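Local coordinates for protein glycosyl hydrolase, BNR repeat (Ralstonia eutropha, PDB 3B7F) that adopts a seven-bladed beta-propeller fold with BNR repeats and is a putative glycosyl hydrolase, though its substrate is not established, at residues P67-M72 and T144-S149; V117-P122 and K342-T347; G139-T144 and W150-G155; H191-M196 and V201-D206. All coordinates share one frame; numbering follows the deposited sequence.

The four contacts sample a propeller from its axis to its rim. Contact 2 lies about 3 Å from the centre of the chain and spans the axis, whereas contact 1, contact 3 and contact 4 have centres 15 to 19 Å out. Contacts 1 and 3 share Thr144 and one ethanediol molecule, since the turn packed on the preceding blade in contact 1 closes the hairpin of contact 3; Leu71 CD1 reaches Trp150 CZ2 at 3.8 Å. Leu120 CD1 in turn meets Leu71 CB at 3.6 Å, joining contact 2 to contact 1. In the next blade, contact 4 meets contact 3 where Ile194 CG2 touches Leu140 CD1 at 4.1 Å.

Contact 1 of 4, residues P67-M72 and T144-S149. With EDO (1,2-ethanediol), chain Q.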
loop_
_atom_site.group_PDB
_atom_site.type_symbol
_atom_site.label_atom_id
_atom_site.label_comp_id
_atom_site.label_asym_id
_atom_site.label_seq_id
_atom_site.Cartn_x
_atom_site.Cartn_y
_atom_site.Cartn_z
ATOM N N PRO A 67 -14.589 12.205 -4.800
ATOM C CA PRO A 67 -13.997 11.413 -5.913
ATOM C C PRO A 67 -13.340 12.190 -7.055
ATOM O O PRO A 67 -12.510 11.636 -7.750
ATOM C CB PRO A 67 -15.198 10.623 -6.446
ATOM C CG PRO A 67 -16.094 10.508 -5.295
ATOM C CD PRO A 67 -15.991 11.825 -4.583
ATOM N N GLU A 68 -13.748 13.441 -7.270
ATOM C CA GLU A 68 -13.163 14.303 -8.283
ATOM C C GLU A 68 -11.697 14.693 -7.941
ATOM O O GLU A 68 -10.950 15.127 -8.795
ATOM C CB GLU A 68 -14.087 15.527 -8.521
ATOM C CG GLU A 68 -14.248 16.594 -7.396
ATOM C CD GLU A 68 -15.227 16.294 -6.233
ATOM O OE1 GLU A 68 -15.668 15.138 -6.003
ATOM O OE2 GLU A 68 -15.541 17.274 -5.522
ATOM N N ARG A 69 -11.293 14.521 -6.677
ATOM C CA ARG A 69 -9.943 14.848 -6.225
ATOM C C ARG A 69 -9.006 13.636 -6.204
ATOM O O ARG A 69 -9.405 12.557 -5.736
ATOM C CB ARG A 69 -10.004 15.480 -4.833
ATOM C CG ARG A 69 -10.739 16.805 -4.829
ATOM C CD ARG A 69 -10.662 17.480 -3.476
ATOM N NE ARG A 69 -11.347 18.775 -3.439
ATOM C CZ ARG A 69 -10.822 19.951 -3.810
ATOM N NH1 ARG A 69 -9.602 20.057 -4.351
ATOM N NH2 ARG A 69 -11.568 21.053 -3.677
HETATM N N MSE A 70 -7.784 13.821 -6.737
HETATM C CA MSE A 70 -6.740 12.805 -6.749
HETATM C C MSE A 70 -5.380 13.413 -6.493
HETATM O O MSE A 70 -5.127 14.549 -6.898
HETATM C CB MSE A 70 -6.618 12.120 -8.092
HETATM C CG MSE A 70 -7.862 11.482 -8.638
HETATM SE SE MSE A 70 -7.330 10.368 -10.164
HETATM C CE MSE A 70 -9.121 9.836 -10.578
ATOM N N LEU A 71 -4.520 12.636 -5.824
ATOM C CA LEU A 71 -3.125 12.993 -5.553
ATOM C C LEU A 71 -2.242 11.929 -6.167
ATOM O O LEU A 71 -2.634 10.775 -6.254
ATOM C CB LEU A 71 -2.810 13.163 -4.065
ATOM C CG LEU A 71 -3.454 14.370 -3.328
ATOM C CD1 LEU A 71 -2.836 14.536 -1.957
ATOM C CD2 LEU A 71 -3.340 15.698 -4.089
HETATM N N MSE A 72 -1.079 12.367 -6.637
HETATM C CA MSE A 72 -0.090 11.544 -7.296
HETATM C C MSE A 72 1.320 11.898 -6.789
HETATM O O MSE A 72 1.772 12.996 -7.020
HETATM C CB MSE A 72 -0.175 11.791 -8.797
HETATM C CG MSE A 72 0.940 11.130 -9.600
HETATM SE SE MSE A 72 0.954 11.649 -11.419
HETATM C CE MSE A 72 -0.777 11.084 -12.001
ATOM N N THR A 144 -3.491 19.936 4.883
ATOM C CA THR A 144 -4.874 20.254 5.242
ATOM C C THR A 144 -5.586 21.026 4.100
ATOM O O THR A 144 -6.759 21.398 4.267
ATOM C CB THR A 144 -4.948 21.073 6.537
ATOM O OG1 THR A 144 -4.252 22.310 6.350
ATOM C CG2 THR A 144 -4.343 20.291 7.726
ATOM N N ASP A 145 -4.901 21.226 2.957
ATOM C CA ASP A 145 -5.421 21.969 1.784
ATOM C C ASP A 145 -5.433 21.130 0.472
ATOM O O ASP A 145 -5.044 21.626 -0.598
ATOM C CB ASP A 145 -4.633 23.285 1.596
ATOM C CG ASP A 145 -3.171 23.061 1.264
ATOM O OD1 ASP A 145 -2.707 21.906 1.346
ATOM O OD2 ASP A 145 -2.477 24.033 0.907
ATOM N N HIS A 146 -5.893 19.878 0.580
ATOM C CA HIS A 146 -6.015 18.924 -0.547
ATOM C C HIS A 146 -4.688 18.560 -1.229
ATOM O O HIS A 146 -4.665 18.191 -2.410
ATOM C CB HIS A 146 -7.037 19.428 -1.596
ATOM C CG HIS A 146 -8.388 19.697 -1.026
ATOM N ND1 HIS A 146 -9.309 18.698 -0.804
ATOM C CD2 HIS A 146 -8.967 20.847 -0.607
ATOM C CE1 HIS A 146 -10.405 19.223 -0.284
ATOM N NE2 HIS A 146 -10.219 20.523 -0.144
ATOM N N GLY A 147 -3.598 18.639 -0.477
ATOM C CA GLY A 147 -2.286 18.304 -0.984
ATOM C C GLY A 147 -1.534 19.396 -1.688
ATOM O O GLY A 147 -0.552 19.095 -2.340
ATOM N N ALA A 148 -1.974 20.654 -1.578
ATOM C CA ALA A 148 -1.238 21.770 -2.181
ATOM C C ALA A 148 0.053 22.038 -1.408
ATOM O O ALA A 148 1.109 22.216 -2.022
ATOM C CB ALA A 148 -2.114 23.040 -2.271
ATOM N N SER A 149 -0.047 22.040 -0.076
ATOM C CA SER A 149 1.072 22.310 0.827
ATOM C C SER A 149 1.138 21.229 1.889
ATOM O O SER A 149 0.109 20.726 2.348
ATOM C CB SER A 149 0.952 23.696 1.484
ATOM O OG SER A 149 -0.212 23.790 2.275
HETATM C C1 EDO Q . -0.455 22.507 5.042
HETATM O O1 EDO Q . -1.636 22.016 4.385
HETATM C C2 EDO Q . -0.313 21.960 6.450
HETATM O O2 EDO Q . -1.564 22.049 7.147
#
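The CA atoms of Leu71 and Gly147 stand 7.1 Å apart with no hydrogen bond between the segments: side chains of one propeller blade pack on the ring and backbone of the next blade's type I' turn (Asp145 to Ala148). That turn belongs to an Asp box, the Ser143-x-Asp145-x-Gly147-x-x-Trp150 signature of BNR repeats. Arg69 and His146 carry the contact. The guanidinium lies flat on the imidazole, planes 16° apart and centres 3.5 Å apart, with CZ above the middle of the ring. An arm extended from CG to NE delivers it there, and Arg69 CD comes within 3.2 Å of His146 ND1. Arg69 NE forms a salt bridge with Glu66, which probably helps to set the rotation of the guanidinium. Beside this pair, Leu71 sets both methyls against the turn backbone: CD2 meets His146 O at 3.3 Å and CD1 meets Gly147 CA at 3.9 Å. Asp145 braces the turn: its OD1 accepts a hydrogen bond from Ser149 N at 3.0 Å through the syn lone pair, and Ser149 OG donates one to OD2 from above the carboxylate plane. In an ethanediol, probably from the crystallisation liquor, O1 accepts a hydrogen bond from Thr144 N and donates one to Ser149 O at 3.0 Å.

Contact 2 of 4, residues V117-P122 and K342-T347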
loop_
_atom_site.group_PDB
_atom_site.type_symbol
_atom_site.label_atom_id
_atom_site.label_comp_id
_atom_site.label_asym_id
_atom_site.label_seq_id
_atom_site.Cartn_x
_atom_site.Cartn_y
_atom_site.Cartn_z
ATOM N N VAL A 117 8.319 10.919 -2.188
ATOM C CA VAL A 117 7.074 10.699 -1.473
ATOM C C VAL A 117 6.672 9.317 -1.935
ATOM O O VAL A 117 6.488 9.086 -3.136
ATOM C CB VAL A 117 6.002 11.721 -1.817
ATOM C CG1 VAL A 117 4.693 11.418 -1.047
ATOM C CG2 VAL A 117 6.514 13.128 -1.517
ATOM N N PHE A 118 6.548 8.390 -0.998
ATOM C CA PHE A 118 6.253 7.004 -1.329
ATOM C C PHE A 118 4.770 6.626 -1.237
ATOM O O PHE A 118 4.270 5.889 -2.083
ATOM C CB PHE A 118 7.058 6.097 -0.404
ATOM C CG PHE A 118 6.884 4.649 -0.698
ATOM C CD1 PHE A 118 7.519 4.089 -1.785
ATOM C CD2 PHE A 118 6.100 3.845 0.102
ATOM C CE1 PHE A 118 7.355 2.746 -2.087
ATOM C CE2 PHE A 118 5.928 2.497 -0.202
ATOM C CZ PHE A 118 6.548 1.955 -1.289
ATOM N N TRP A 119 4.085 7.132 -0.217
ATOM C CA TRP A 119 2.711 6.748 0.093
ATOM C C TRP A 119 1.843 7.934 0.426
ATOM O O TRP A 119 2.279 8.790 1.153
ATOM C CB TRP A 119 2.771 5.882 1.341
ATOM C CG TRP A 119 1.519 5.189 1.689
ATOM C CD1 TRP A 119 0.404 5.708 2.278
ATOM C CD2 TRP A 119 1.282 3.797 1.530
ATOM N NE1 TRP A 119 -0.535 4.717 2.456
ATOM C CE2 TRP A 119 -0.008 3.531 2.022
ATOM C CE3 TRP A 119 2.042 2.748 1.016
ATOM C CZ2 TRP A 119 -0.559 2.266 2.008
ATOM C CZ3 TRP A 119 1.506 1.486 1.033
ATOM C CH2 TRP A 119 0.209 1.255 1.519
ATOM N N LEU A 120 0.587 7.906 -0.016
ATOM C CA LEU A 120 -0.403 8.960 0.203
ATOM C C LEU A 120 -1.653 8.326 0.807
ATOM O O LEU A 120 -2.147 7.313 0.297
ATOM C CB LEU A 120 -0.764 9.642 -1.121
ATOM C CG LEU A 120 0.279 10.514 -1.834
ATOM C CD1 LEU A 120 -0.183 10.776 -3.265
ATOM C CD2 LEU A 120 0.536 11.805 -1.057
ATOM N N THR A 121 -2.166 8.926 1.876
ATOM C CA THR A 121 -3.381 8.456 2.573
ATOM C C THR A 121 -4.345 9.617 2.757
ATOM O O THR A 121 -3.940 10.644 3.291
ATOM C CB THR A 121 -3.044 7.895 3.960
ATOM O OG1 THR A 121 -2.239 6.742 3.789
ATOM C CG2 THR A 121 -4.267 7.487 4.703
ATOM N N PRO A 122 -5.614 9.460 2.325
ATOM C CA PRO A 122 -6.543 10.523 2.571
ATOM C C PRO A 122 -7.036 10.418 4.018
ATOM O O PRO A 122 -7.182 9.316 4.576
ATOM C CB PRO A 122 -7.667 10.261 1.555
ATOM C CG PRO A 122 -7.520 8.872 1.132
ATOM C CD PRO A 122 -6.268 8.320 1.661
ATOM N N LYS A 342 4.761 -5.629 -6.294
ATOM C CA LYS A 342 5.231 -4.763 -5.209
ATOM C C LYS A 342 4.067 -4.444 -4.232
ATOM O O LYS A 342 2.902 -4.787 -4.514
ATOM C CB LYS A 342 5.908 -3.504 -5.775
ATOM C CG LYS A 342 7.328 -3.686 -6.365
ATOM C CD LYS A 342 7.707 -2.422 -7.149
ATOM C CE LYS A 342 9.189 -2.036 -7.104
ATOM N NZ LYS A 342 10.136 -3.011 -7.607
ATOM N N ARG A 343 4.411 -3.814 -3.096
ATOM C CA ARG A 343 3.475 -3.530 -1.967
ATOM C C ARG A 343 2.190 -2.848 -2.290
ATOM O O ARG A 343 1.181 -3.166 -1.678
ATOM C CB ARG A 343 4.038 -2.510 -1.000
ATOM C CG ARG A 343 5.192 -2.827 -0.325
ATOM C CD ARG A 343 5.937 -1.546 0.013
ATOM N NE ARG A 343 7.285 -2.066 0.150
ATOM C CZ ARG A 343 7.936 -2.254 1.269
ATOM N NH1 ARG A 343 7.475 -1.852 2.420
ATOM N NH2 ARG A 343 9.122 -2.804 1.204
ATOM N N GLN A 344 2.282 -1.807 -3.125
ATOM C CA GLN A 344 1.137 -0.992 -3.510
ATOM C C GLN A 344 0.546 -1.459 -4.827
ATOM O O GLN A 344 -0.408 -0.856 -5.317
ATOM C CB GLN A 344 1.555 0.471 -3.646
ATOM C CG GLN A 344 2.006 1.145 -2.353
ATOM C CD GLN A 344 2.949 2.294 -2.628
ATOM O OE1 GLN A 344 3.998 2.080 -3.231
ATOM N NE2 GLN A 344 2.583 3.524 -2.195
ATOM N N ALA A 345 1.080 -2.532 -5.390
ATOM C CA ALA A 345 0.648 -3.018 -6.704
ATOM C C ALA A 345 -0.537 -4.021 -6.726
ATOM O O ALA A 345 -0.806 -4.610 -7.776
ATOM C CB ALA A 345 1.875 -3.549 -7.484
HETATM N N MSE A 346 -1.218 -4.246 -5.597
HETATM C CA MSE A 346 -2.496 -4.984 -5.564
HETATM C C MSE A 346 -3.555 -4.062 -5.013
HETATM O O MSE A 346 -3.264 -3.274 -4.126
HETATM C CB MSE A 346 -2.548 -6.209 -4.659
HETATM C CG MSE A 346 -1.882 -7.400 -5.167
HETATM SE SE MSE A 346 -2.685 -9.037 -4.475
HETATM C CE MSE A 346 -2.279 -8.649 -2.699
ATOM N N THR A 347 -4.782 -4.196 -5.522
ATOM C CA THR A 347 -5.922 -3.425 -5.050
ATOM C C THR A 347 -7.187 -4.222 -5.312
ATOM O O THR A 347 -7.176 -5.226 -6.043
ATOM C CB THR A 347 -6.007 -2.049 -5.747
ATOM O OG1 THR A 347 -6.940 -1.198 -5.078
ATOM C CG2 THR A 347 -6.395 -2.200 -7.225
#
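Gln344 reaches Phe118 and Trp119 with its amide and makes the one hydrogen bond between the segments. Its CG stands anti to the carbonyl carbon (chi1 -65°) and the chain extends beyond, taking the amide to both aromatic residues. NE2 donates to Phe118 O at 2.9 Å with an N-H...O angle of 162°, and the acceptor lies close to the amide plane. The other amide atom goes to the aromatic side: Gln344 OE1 sits over one face of the Phe118 ring, 3.2 Å from CZ. Trp119 supplies a second flat neighbour, its ring only 5° from parallel with the amide, with CE3 3.3 Å from Gln344 NE2 and CZ3 3.4 Å from Gln344 CG. Arg343 completes this shell by bringing CD to the edge of the Phe118 ring, 3.8 Å from CZ.

Further out, several elements hold these groups in place. A type I turn from Lys342 to Ala345 presents Arg343 and Gln344 together, and Arg343 NH1 is hydrogen-bonded to Ser197 OG. A classic beta bulge places two consecutive residues, Phe118 and Trp119, opposite Gly134, and both meet Gln344. Trp119 NE1 has a weak bond to Thr121 OG1, itself hydrogen-bonded to Ile182 O. Such a meeting of innermost strands and the loops leading into them, from blades that are not neighbours in the ring, belongs to the centre of a beta-propeller, beside its axis.

Contact 3 of 4, residues G139-T144 and W150-G155. With EDO (1,2-ethanediol), chain Q.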
loop_
_atom_site.group_PDB
_atom_site.type_symbol
_atom_site.label_atom_id
_atom_site.label_comp_id
_atom_site.label_asym_id
_atom_site.label_seq_id
_atom_site.Cartn_x
_atom_site.Cartn_y
_atom_site.Cartn_z
ATOM N N GLY A 139 9.601 9.454 6.938
ATOM C CA GLY A 139 9.122 10.763 7.372
ATOM C C GLY A 139 7.640 10.787 7.123
ATOM O O GLY A 139 7.185 10.156 6.160
ATOM N N LEU A 140 6.903 11.446 8.027
ATOM C CA LEU A 140 5.449 11.595 7.973
ATOM C C LEU A 140 5.146 13.085 7.824
ATOM O O LEU A 140 5.662 13.906 8.587
ATOM C CB LEU A 140 4.794 11.051 9.247
ATOM C CG LEU A 140 3.265 10.992 9.307
ATOM C CD1 LEU A 140 2.694 9.962 8.318
ATOM C CD2 LEU A 140 2.803 10.709 10.723
ATOM N N PHE A 141 4.300 13.402 6.848
ATOM C CA PHE A 141 3.888 14.759 6.521
ATOM C C PHE A 141 2.364 14.830 6.417
ATOM O O PHE A 141 1.682 13.809 6.235
ATOM C CB PHE A 141 4.534 15.220 5.203
ATOM C CG PHE A 141 6.039 15.253 5.260
ATOM C CD1 PHE A 141 6.794 14.101 5.014
ATOM C CD2 PHE A 141 6.703 16.416 5.578
ATOM C CE1 PHE A 141 8.201 14.128 5.087
ATOM C CE2 PHE A 141 8.084 16.449 5.663
ATOM C CZ PHE A 141 8.842 15.309 5.415
ATOM N N ARG A 142 1.841 16.046 6.540
ATOM C CA ARG A 142 0.413 16.274 6.489
ATOM C C ARG A 142 0.056 17.524 5.669
ATOM O O ARG A 142 0.752 18.534 5.715
ATOM C CB ARG A 142 -0.120 16.423 7.908
ATOM C CG ARG A 142 -1.629 16.591 7.999
ATOM C CD ARG A 142 -2.077 17.160 9.326
ATOM N NE ARG A 142 -2.109 16.193 10.411
ATOM C CZ ARG A 142 -1.432 16.235 11.570
ATOM N NH1 ARG A 142 -0.579 17.227 11.895
ATOM N NH2 ARG A 142 -1.630 15.247 12.445
ATOM N N SER A 143 -1.037 17.421 4.916
ATOM C CA SER A 143 -1.631 18.543 4.207
ATOM C C SER A 143 -3.021 18.694 4.768
ATOM O O SER A 143 -3.616 17.697 5.152
ATOM C CB SER A 143 -1.746 18.257 2.722
ATOM O OG SER A 143 -2.232 19.381 2.032
ATOM N N THR A 144 -3.491 19.936 4.883
ATOM C CA THR A 144 -4.874 20.254 5.242
ATOM C C THR A 144 -5.586 21.026 4.100
ATOM O O THR A 144 -6.759 21.398 4.267
ATOM C CB THR A 144 -4.948 21.073 6.537
ATOM O OG1 THR A 144 -4.252 22.310 6.350
ATOM C CG2 THR A 144 -4.343 20.291 7.726
ATOM N N TRP A 150 2.363 20.883 2.262
ATOM C CA TRP A 150 2.649 19.834 3.212
ATOM C C TRP A 150 3.573 20.344 4.295
ATOM O O TRP A 150 4.467 21.136 3.998
ATOM C CB TRP A 150 3.325 18.684 2.477
ATOM C CG TRP A 150 2.416 18.032 1.461
ATOM C CD1 TRP A 150 2.217 18.414 0.158
ATOM C CD2 TRP A 150 1.581 16.901 1.678
ATOM N NE1 TRP A 150 1.309 17.593 -0.437
ATOM C CE2 TRP A 150 0.884 16.665 0.475
ATOM C CE3 TRP A 150 1.320 16.082 2.790
ATOM C CZ2 TRP A 150 -0.022 15.628 0.335
ATOM C CZ3 TRP A 150 0.406 15.074 2.667
ATOM C CH2 TRP A 150 -0.252 14.844 1.441
ATOM N N GLU A 151 3.347 19.899 5.536
ATOM C CA GLU A 151 4.215 20.219 6.663
ATOM C C GLU A 151 4.581 18.892 7.360
ATOM O O GLU A 151 3.798 17.924 7.298
ATOM C CB GLU A 151 3.508 21.158 7.651
ATOM C CG GLU A 151 2.448 20.449 8.522
ATOM C CD GLU A 151 1.507 21.368 9.281
ATOM O OE1 GLU A 151 1.835 22.576 9.472
ATOM O OE2 GLU A 151 0.428 20.839 9.679
ATOM N N PRO A 152 5.756 18.827 8.016
ATOM C CA PRO A 152 6.076 17.625 8.783
ATOM C C PRO A 152 5.114 17.350 9.948
ATOM O O PRO A 152 4.587 18.292 10.524
ATOM C CB PRO A 152 7.461 17.925 9.365
ATOM C CG PRO A 152 7.921 19.178 8.803
ATOM C CD PRO A 152 6.836 19.828 8.052
ATOM N N VAL A 153 4.831 16.077 10.240
ATOM C CA VAL A 153 4.096 15.732 11.461
ATOM C C VAL A 153 5.249 15.617 12.452
ATOM O O VAL A 153 5.882 14.561 12.558
ATOM C CB VAL A 153 3.250 14.450 11.372
ATOM C CG1 VAL A 153 2.658 14.080 12.753
ATOM C CG2 VAL A 153 2.155 14.622 10.331
ATOM N N ALA A 154 5.540 16.744 13.114
ATOM C CA ALA A 154 6.638 16.906 14.080
ATOM C C ALA A 154 6.690 15.842 15.174
ATOM O O ALA A 154 7.772 15.412 15.574
ATOM C CB ALA A 154 6.560 18.302 14.698
ATOM N N GLY A 155 5.528 15.388 15.635
ATOM C CA GLY A 155 5.479 14.331 16.653
ATOM C C GLY A 155 6.108 13.005 16.243
ATOM O O GLY A 155 6.463 12.214 17.113
HETATM C C1 EDO Q . -0.455 22.507 5.042
HETATM O O1 EDO Q . -1.636 22.016 4.385
HETATM C C2 EDO Q . -0.313 21.960 6.450
HETATM O O2 EDO Q . -1.564 22.049 7.147
#
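Trp150 and Ser143 face each other beside the turn that joins the outer two strands of a blade, and the indole can be followed outward from its CB. Trp150 CB lies 4.1 Å from Arg142 O. With CG anti to the carbonyl carbon (chi1 -65°), the ring swings back over the neighbouring strand: Trp150 CE3 comes within 3.4 Å of Ser143 N, and the carbonyl carbon of Phe141 lies at the ring's edge. Ser143 CB then stands over the middle of the six-membered ring, 3.6 Å from its centroid and 5° off the normal, a CH-pi contact. At the far rim CH2 packs on Leu120. On the pyrrole side, NE1 makes a weak hydrogen bond to Gly147 O. Ser143 and Trp150 are the first and last residues of an Asp box, the hairpin signature of BNR propellers, and Ser143 OG turns inward to the loop, bonded to Ser149 O and Gly147 N. Arg142 and Glu151 form the antiparallel hydrogen-bonded pair, Arg142 N to Glu151 O at 2.8 Å and Glu151 N to Arg142 O at 2.9 Å. Beyond them the strands are joined once more, by Val153 N to Leu140 O; Val153 is also the N-cap residue of helix 154-157. Val153 CG2 lies over the centre of one face of the Arg142 guanidinium, whose NH1 is 4.4 Å from Glu151 OE2, beyond a salt bridge. The ethanediol of the turn reaches the same carboxylate, its O2 giving Glu151 OE2 a weak hydrogen bond of 3.4 Å.

Contact 4 of 4, residues H191-M196 and V201-D206; sequences HLYIGM and VFESTD. With EDO (1,2-ethanediol), chain G.
The middle two strands of a four-stranded propeller blade pair here as an antiparallel hairpin, and the second of them runs into an Asp box that begins at Ser204. Leu192 with Ser204 and Ile194 with Phe202 are the hydrogen-bonded pairs; Ser204 N to Leu192 O, at 2.8 Å, is the shortest of their four backbone bonds. The alternation sorts the side chains. On the face of Leu192, Ile194, Phe202 and Ser204, the Ile194-Phe202 end is apolar: Ile194 CG1 touches Phe202 CB at 3.7 Å, and selenomethionine Met196, bent at its last torsion, brings CE to 3.4 Å from Phe202 CE1. The Met196 selenium lies 5.2 Å from the centroid of the Phe202 ring, an oblique Met-aromatic contact.

The other side carries Tyr193 and Glu203, which lie alongside one another, pointing the same way, with ring and carboxylate 17° apart. Glu203 CG lies opposite the backbone N (chi1 -178°) and the chain runs on extended, which carries OE2 to within 2.6 Å of His191 NE2. This hydrogen bond has an N-H...O angle of 152°; it uses the anti lone pair of OE2 and lies near the imidazole plane. Past the strand end, O1 of an ethanediol accepts a hydrogen bond from Thr205 N at 2.9 Å.

Both groups have second partners: Glu203 OE1 forms a salt bridge with Arg260, and His191 ND1 is hydrogen-bonded to Asp185 OD2. An imidazole held between two carboxylates would probably be stabilised in its protonated form, while Arg260 would help to keep Glu203 ionised.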
loop_
_atom_site.group_PDB
_atom_site.type_symbol
_atom_site.label_atom_id
_atom_site.label_comp_id
_atom_site.label_asym_id
_atom_site.label_seq_id
_atom_site.Cartn_x
_atom_site.Cartn_y
_atom_site.Cartn_z
ATOM N N HIS A 191 -6.541 8.425 15.871
ATOM C CA HIS A 191 -5.943 7.098 15.916
ATOM C C HIS A 191 -5.315 6.747 14.553
ATOM O O HIS A 191 -6.022 6.493 13.552
ATOM C CB HIS A 191 -6.980 6.088 16.367
ATOM C CG HIS A 191 -6.440 4.706 16.586
ATOM N ND1 HIS A 191 -7.169 3.583 16.278
ATOM C CD2 HIS A 191 -5.251 4.261 17.059
ATOM C CE1 HIS A 191 -6.472 2.507 16.589
ATOM N NE2 HIS A 191 -5.300 2.890 17.055
ATOM N N LEU A 192 -3.980 6.740 14.549
ATOM C CA LEU A 192 -3.171 6.521 13.373
ATOM C C LEU A 192 -2.230 5.366 13.550
ATOM O O LEU A 192 -1.751 5.134 14.658
ATOM C CB LEU A 192 -2.311 7.764 13.111
ATOM C CG LEU A 192 -3.012 9.121 12.991
ATOM C CD1 LEU A 192 -1.982 10.222 12.762
ATOM C CD2 LEU A 192 -4.085 9.079 11.872
ATOM N N TYR A 193 -1.971 4.660 12.441
ATOM C CA TYR A 193 -0.988 3.598 12.346
ATOM C C TYR A 193 -0.070 3.948 11.172
ATOM O O TYR A 193 -0.506 4.585 10.211
ATOM C CB TYR A 193 -1.583 2.202 12.088
ATOM C CG TYR A 193 -2.483 1.602 13.158
ATOM C CD1 TYR A 193 -1.962 1.033 14.329
ATOM C CD2 TYR A 193 -3.858 1.520 12.949
ATOM C CE1 TYR A 193 -2.810 0.446 15.279
ATOM C CE2 TYR A 193 -4.692 0.947 13.872
ATOM C CZ TYR A 193 -4.180 0.429 15.031
ATOM O OH TYR A 193 -5.081 -0.128 15.875
ATOM N N ILE A 194 1.202 3.564 11.269
ATOM C CA ILE A 194 2.170 3.749 10.177
ATOM C C ILE A 194 3.046 2.505 10.105
ATOM O O ILE A 194 3.139 1.757 11.066
ATOM C CB ILE A 194 3.032 5.039 10.313
ATOM C CG1 ILE A 194 3.898 5.024 11.597
ATOM C CG2 ILE A 194 2.141 6.318 10.223
ATOM C CD1 ILE A 194 4.772 6.301 11.792
ATOM N N GLY A 195 3.672 2.288 8.959
ATOM C CA GLY A 195 4.569 1.148 8.751
ATOM C C GLY A 195 5.882 1.701 8.240
ATOM O O GLY A 195 5.914 2.672 7.494
HETATM N N MSE A 196 6.975 1.109 8.668
HETATM C CA MSE A 196 8.257 1.560 8.220
HETATM C C MSE A 196 9.129 0.383 7.857
HETATM O O MSE A 196 9.229 -0.575 8.609
HETATM C CB MSE A 196 8.935 2.355 9.314
HETATM C CG MSE A 196 8.125 3.474 9.802
HETATM SE SE MSE A 196 9.255 4.710 10.688
HETATM C CE MSE A 196 10.244 3.599 11.812
ATOM N N VAL A 201 5.573 -1.420 12.737
ATOM C CA VAL A 201 4.289 -0.760 12.814
ATOM C C VAL A 201 4.329 0.100 14.070
ATOM O O VAL A 201 4.883 -0.308 15.108
ATOM C CB VAL A 201 3.087 -1.717 12.892
ATOM C CG1 VAL A 201 1.747 -0.916 13.016
ATOM C CG2 VAL A 201 3.074 -2.640 11.708
ATOM N N PHE A 202 3.772 1.306 13.952
ATOM C CA PHE A 202 3.719 2.250 15.029
ATOM C C PHE A 202 2.329 2.804 15.078
ATOM O O PHE A 202 1.661 2.897 14.045
ATOM C CB PHE A 202 4.738 3.364 14.825
ATOM C CG PHE A 202 6.152 2.902 14.911
ATOM C CD1 PHE A 202 6.792 2.377 13.801
ATOM C CD2 PHE A 202 6.858 2.991 16.109
ATOM C CE1 PHE A 202 8.103 1.938 13.873
ATOM C CE2 PHE A 202 8.190 2.544 16.178
ATOM C CZ PHE A 202 8.807 2.027 15.050
ATOM N N GLU A 203 1.921 3.193 16.290
ATOM C CA GLU A 203 0.596 3.699 16.586
ATOM C C GLU A 203 0.629 5.029 17.332
ATOM O O GLU A 203 1.467 5.233 18.229
ATOM C CB GLU A 203 -0.118 2.697 17.495
ATOM C CG GLU A 203 -1.558 3.067 17.850
ATOM C CD GLU A 203 -2.216 2.058 18.727
ATOM O OE1 GLU A 203 -1.553 1.565 19.666
ATOM O OE2 GLU A 203 -3.412 1.785 18.488
ATOM N N SER A 204 -0.334 5.889 16.991
ATOM C CA SER A 204 -0.590 7.141 17.683
ATOM C C SER A 204 -2.070 7.128 18.043
ATOM O O SER A 204 -2.875 6.592 17.285
ATOM C CB SER A 204 -0.297 8.355 16.805
ATOM O OG SER A 204 -0.477 9.558 17.523
ATOM N N THR A 205 -2.402 7.661 19.214
ATOM C CA THR A 205 -3.786 7.862 19.648
ATOM C C THR A 205 -4.095 9.365 19.786
ATOM O O THR A 205 -5.214 9.702 20.148
ATOM C CB THR A 205 -4.088 7.128 20.966
ATOM O OG1 THR A 205 -3.057 7.427 21.906
ATOM C CG2 THR A 205 -4.146 5.627 20.745
ATOM N N ASP A 206 -3.148 10.247 19.418
ATOM C CA ASP A 206 -3.306 11.697 19.517
ATOM C C ASP A 206 -2.895 12.433 18.243
ATOM O O ASP A 206 -2.174 13.439 18.278
ATOM C CB ASP A 206 -2.553 12.232 20.750
ATOM C CG ASP A 206 -1.077 11.836 20.795
ATOM O OD1 ASP A 206 -0.513 11.338 19.799
ATOM O OD2 ASP A 206 -0.479 12.057 21.865
HETATM C C1 EDO G . 0.673 7.295 21.406
HETATM O O1 EDO G . -0.215 8.348 20.940
HETATM C C2 EDO G . 0.095 5.868 21.270
HETATM O O2 EDO G . -1.060 5.658 22.111
#